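Local coordinates for putative uncharacterized protein PH0242 (Pyrococcus horikoshii, PDB 3VU1), which is the C-terminal globular domain of the archaeal oligosaccharyltransferase AglB, a mainly beta, multidomain protein modelled with a calcium ion, at residues A95-I100 against Y206-S211; L398-G403 against Y409-E414. All blocks are in the same frame, centred on the assembly; numbering follows the deposited sequence.

Contact 1 (A95-I100 against Y206-S211); sequences AKFNAI and YKVATS
Phe97 turns its ring out from the start of helix 97-103 (chi1 -144°), and this carries it toward Val208 and Ser211. On the other segment, Ser211 places OG between its own backbone N and carbonyl carbon (chi1 60°). From there OG lies near the ring and turns back to Val208 O, in the first residue of the same turn. The ring does the touching with its outer atoms. Val208 CB comes up to the rim of the ring, level with it, and lies 4.0 Å from Phe97 CE2. The two side chains run past each other in opposite senses. Phe97 CZ comes within 3.9 Å of Ser211 OG, an oblique approach to the ring and a van der Waals contact. That hydroxyl spends its proton within its own segment. Ser211 OG donates to Val208 O at 2.9 Å, with a C=O...donor angle of 149°. The same carbonyl also accepts from Ser211 N at 3.2 Å, the bond that closes a type I turn. Two bonds on one oxygen thus fix Ser211 against Val208, the pair that the ring meets. Beyond the segments, Phe97 also meets the ring of Phe213 and touches Thr124. The arrangement is a buried aromatic side chain from one helix start packed against a type I beta turn that ends in the serine N-cap of helix 212-218.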
# COMPACT_ATOMS: atom_id res chain seq x y z
N ALA A 95 -15.08 -1.07 11.09
CA ALA A 95 -15.94 -2.11 11.71
C ALA A 95 -15.26 -3.47 11.70
O ALA A 95 -15.57 -4.30 12.53
CB ALA A 95 -17.29 -2.20 11.01
N LYS A 96 -14.35 -3.70 10.76
CA LYS A 96 -13.61 -4.95 10.75
C LYS A 96 -12.22 -4.82 11.39
O LYS A 96 -11.41 -5.75 11.32
CB LYS A 96 -13.50 -5.49 9.32
CG LYS A 96 -14.80 -6.05 8.83
CD LYS A 96 -14.81 -6.36 7.35
CE LYS A 96 -16.02 -7.23 7.12
NZ LYS A 96 -15.96 -8.00 5.86
N PHE A 97 -11.95 -3.68 12.02
CA PHE A 97 -10.57 -3.41 12.37
C PHE A 97 -9.92 -4.29 13.44
O PHE A 97 -8.71 -4.46 13.40
CB PHE A 97 -10.27 -1.93 12.57
CG PHE A 97 -8.89 -1.54 12.07
CD1 PHE A 97 -8.62 -1.50 10.70
CD2 PHE A 97 -7.86 -1.27 12.95
CE1 PHE A 97 -7.36 -1.19 10.23
CE2 PHE A 97 -6.61 -0.94 12.49
CZ PHE A 97 -6.35 -0.91 11.13
N ASN A 98 -10.69 -4.86 14.36
CA ASN A 98 -10.12 -5.84 15.29
C ASN A 98 -9.57 -7.03 14.53
O ASN A 98 -8.43 -7.44 14.76
CB ASN A 98 -11.14 -6.31 16.32
CG ASN A 98 -11.27 -5.36 17.51
OD1 ASN A 98 -11.42 -5.83 18.64
ND2 ASN A 98 -11.21 -4.03 17.27
N ALA A 99 -10.34 -7.57 13.59
CA ALA A 99 -9.87 -8.71 12.82
C ALA A 99 -8.59 -8.34 12.09
O ALA A 99 -7.61 -9.12 12.15
CB ALA A 99 -10.94 -9.22 11.85
N ILE A 100 -8.61 -7.19 11.40
CA ILE A 100 -7.47 -6.74 10.63
C ILE A 100 -6.29 -6.53 11.56
O ILE A 100 -5.18 -6.95 11.24
CB ILE A 100 -7.75 -5.42 9.87
CG1 ILE A 100 -8.95 -5.60 8.91
CG2 ILE A 100 -6.50 -4.95 9.12
CD1 ILE A 100 -9.45 -4.33 8.27
N TYR A 206 -4.30 2.30 21.22
CA TYR A 206 -2.94 2.83 21.06
C TYR A 206 -2.09 2.03 20.10
O TYR A 206 -1.37 2.60 19.29
CB TYR A 206 -2.25 3.07 22.42
CG TYR A 206 -1.69 1.84 23.10
CD1 TYR A 206 -0.32 1.55 23.06
CD2 TYR A 206 -2.52 0.96 23.78
CE1 TYR A 206 0.20 0.43 23.69
CE2 TYR A 206 -2.01 -0.16 24.42
CZ TYR A 206 -0.65 -0.43 24.37
OH TYR A 206 -0.16 -1.55 25.02
N LYS A 207 -2.20 0.70 20.16
CA LYS A 207 -1.44 -0.19 19.29
C LYS A 207 -1.68 -0.00 17.79
O LYS A 207 -0.92 -0.48 16.97
CB LYS A 207 -1.68 -1.65 19.68
CG LYS A 207 -1.08 -2.04 21.03
CD LYS A 207 -1.27 -3.51 21.34
CE LYS A 207 -0.62 -3.86 22.67
NZ LYS A 207 -0.82 -5.31 22.99
N VAL A 208 -2.76 0.68 17.43
CA VAL A 208 -3.09 0.87 16.03
C VAL A 208 -3.38 2.34 15.73
O VAL A 208 -3.86 2.66 14.65
CB VAL A 208 -4.27 -0.01 15.56
CG1 VAL A 208 -3.92 -1.48 15.68
CG2 VAL A 208 -5.54 0.30 16.34
N ALA A 209 -3.03 3.22 16.67
CA ALA A 209 -3.15 4.68 16.46
C ALA A 209 -2.46 5.22 15.21
O ALA A 209 -3.00 6.09 14.55
CB ALA A 209 -2.67 5.44 17.67
N THR A 210 -1.29 4.71 14.86
CA THR A 210 -0.58 5.22 13.68
C THR A 210 -0.58 4.25 12.50
O THR A 210 0.26 4.35 11.61
CB THR A 210 0.86 5.65 14.01
OG1 THR A 210 1.59 4.54 14.56
CG2 THR A 210 0.85 6.82 15.01
N SER A 211 -1.53 3.31 12.49
CA SER A 211 -1.65 2.31 11.43
C SER A 211 -1.84 2.99 10.09
O SER A 211 -2.44 4.07 10.02
CB SER A 211 -2.87 1.41 11.72
OG SER A 211 -4.07 2.19 11.77

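Contact 2 (L398-G403 against Y409-E414)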
# COMPACT_ATOMS: atom_id res chain seq x y z
N LEU A 398 3.36 -17.02 9.81
CA LEU A 398 3.25 -16.27 11.05
C LEU A 398 4.37 -16.65 12.03
O LEU A 398 4.82 -17.81 12.06
CB LEU A 398 1.90 -16.52 11.71
CG LEU A 398 0.65 -16.28 10.86
CD1 LEU A 398 -0.61 -16.33 11.72
CD2 LEU A 398 0.75 -14.96 10.09
N VAL A 399 4.82 -15.69 12.82
CA VAL A 399 5.75 -16.00 13.90
C VAL A 399 5.22 -15.44 15.21
O VAL A 399 5.07 -14.23 15.37
CB VAL A 399 7.19 -15.50 13.64
CG1 VAL A 399 8.10 -15.88 14.82
CG2 VAL A 399 7.74 -16.08 12.34
N ARG A 400 4.92 -16.34 16.15
CA ARG A 400 4.31 -15.94 17.39
C ARG A 400 5.25 -15.00 18.11
O ARG A 400 6.47 -15.22 18.14
CB ARG A 400 3.99 -17.15 18.28
CG ARG A 400 2.95 -16.85 19.36
CD ARG A 400 3.25 -17.51 20.70
NE ARG A 400 3.76 -18.84 20.48
CZ ARG A 400 4.59 -19.49 21.28
NH1 ARG A 400 5.00 -18.94 22.42
NH2 ARG A 400 4.99 -20.71 20.94
N LYS A 401 4.67 -13.95 18.66
CA LYS A 401 5.39 -12.98 19.46
C LYS A 401 4.63 -12.90 20.77
O LYS A 401 3.42 -12.61 20.79
CB LYS A 401 5.46 -11.62 18.76
CG LYS A 401 6.21 -10.59 19.56
CD LYS A 401 6.10 -9.17 19.02
CE LYS A 401 6.14 -8.20 20.19
NZ LYS A 401 7.20 -7.15 20.06
N GLY A 402 5.33 -13.19 21.86
CA GLY A 402 4.72 -13.26 23.18
C GLY A 402 4.03 -14.59 23.41
O GLY A 402 4.07 -15.46 22.54
N GLY A 403 3.40 -14.74 24.57
CA GLY A 403 2.76 -16.00 24.96
C GLY A 403 3.73 -17.17 25.13
O GLY A 403 4.88 -17.14 24.66
N TYR A 409 -3.63 -16.69 24.99
CA TYR A 409 -4.32 -15.47 24.56
C TYR A 409 -3.48 -14.20 24.57
O TYR A 409 -3.86 -13.18 23.96
CB TYR A 409 -5.60 -15.25 25.37
CG TYR A 409 -6.71 -16.18 24.93
CD1 TYR A 409 -6.65 -17.54 25.25
CD2 TYR A 409 -7.78 -15.72 24.17
CE1 TYR A 409 -7.63 -18.41 24.83
CE2 TYR A 409 -8.78 -16.59 23.76
CZ TYR A 409 -8.69 -17.92 24.09
OH TYR A 409 -9.66 -18.79 23.68
N ASP A 410 -2.34 -14.25 25.25
CA ASP A 410 -1.48 -13.07 25.27
C ASP A 410 -0.59 -13.07 24.05
O ASP A 410 0.26 -12.20 23.89
CB ASP A 410 -0.67 -12.97 26.56
CG ASP A 410 -1.53 -12.68 27.78
OD1 ASP A 410 -2.36 -11.72 27.75
OD2 ASP A 410 -1.38 -13.41 28.78
N ALA A 411 -0.78 -14.05 23.18
CA ALA A 411 0.03 -14.17 21.98
C ALA A 411 -0.43 -13.18 20.92
O ALA A 411 -1.63 -12.95 20.76
CB ALA A 411 -0.07 -15.59 21.43
N SER A 412 0.51 -12.58 20.22
CA SER A 412 0.20 -11.98 18.94
C SER A 412 0.98 -12.77 17.89
O SER A 412 1.91 -13.51 18.24
CB SER A 412 0.54 -10.49 18.93
OG SER A 412 1.93 -10.32 19.00
N PHE A 413 0.59 -12.66 16.63
CA PHE A 413 1.28 -13.37 15.56
C PHE A 413 1.75 -12.41 14.47
O PHE A 413 0.96 -11.68 13.88
CB PHE A 413 0.35 -14.44 14.98
CG PHE A 413 -0.08 -15.46 15.98
CD1 PHE A 413 0.69 -16.62 16.19
CD2 PHE A 413 -1.24 -15.27 16.75
CE1 PHE A 413 0.29 -17.57 17.13
CE2 PHE A 413 -1.63 -16.22 17.70
CZ PHE A 413 -0.87 -17.38 17.88
N GLU A 414 3.05 -12.39 14.19
CA GLU A 414 3.57 -11.42 13.24
C GLU A 414 3.67 -12.03 11.85
O GLU A 414 4.33 -13.04 11.69
CB GLU A 414 4.93 -10.94 13.70
CG GLU A 414 5.34 -9.61 13.10
CD GLU A 414 6.10 -8.79 14.12
OE1 GLU A 414 7.35 -8.68 13.98
OE2 GLU A 414 5.44 -8.31 15.08
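Val399 and Glu414, then Lys401 and Ser412, are the hydrogen-bonded pairs of an antiparallel beta hairpin made by strands 385-401 and 412-431. Val399 N donates to Glu414 O at 2.9 Å, and Glu414 N returns a bond to Val399 O at 3.0 Å. Lys401 N reaches Ser412 O at 2.8 Å in a nearly straight bond (178°). Between these pairs lies the non-hydrogen-bonded pair Arg400 and Phe413. Here the aliphatic CB and CG of Arg400 meet the ring obliquely, with Arg400 CG 3.5 Å from Phe413 CE1, while the guanidinium is carried away from it. Leu398 crosses Phe413 at about a right angle, with Leu398 CD1 3.9 Å from Phe413 CB. Ala411 CB packs against the Arg400 stem. The guanidinium lies near the turn. There Arg400 NH1 makes a weak bond to Gly403 O, NE hydrogen-bonds Asn406 OD1, and NH2 forms a salt bridge with Asp462. Glu414 has its salt bridge with Arg70. Strand 464-487 pairs with strand 385-401 on its other edge, and its Ile465 touches Phe413. At the turn end, Lys401 O takes two donors from one residue: Ser412 N at 3.0 Å, and Ser412 OG at a longer 3.3 Å.

How the contacts relate
From the N terminus, the chain first enters contact 1 at 95-100, where helix 97-103 begins. It then runs through helix 109-113 and all the strands of a ten-stranded mixed sheet before 206-211 closes this long loop of 105 residues. Contact 2 comes much later and closes a short hairpin loop of five residues. The two loops follow in series and neither nest nor cross. Their centres lie about 16 Å apart, with nearest atoms about 7 Å apart. Common neighbours join them. Helix 109-113 offers Glu111 to Lys207 of contact 1 and Lys110 to Tyr409 and Asp410 of contact 2. Asp71 hydrogen-bonds Thr210, while the adjacent Arg70 forms a salt bridge with Glu414.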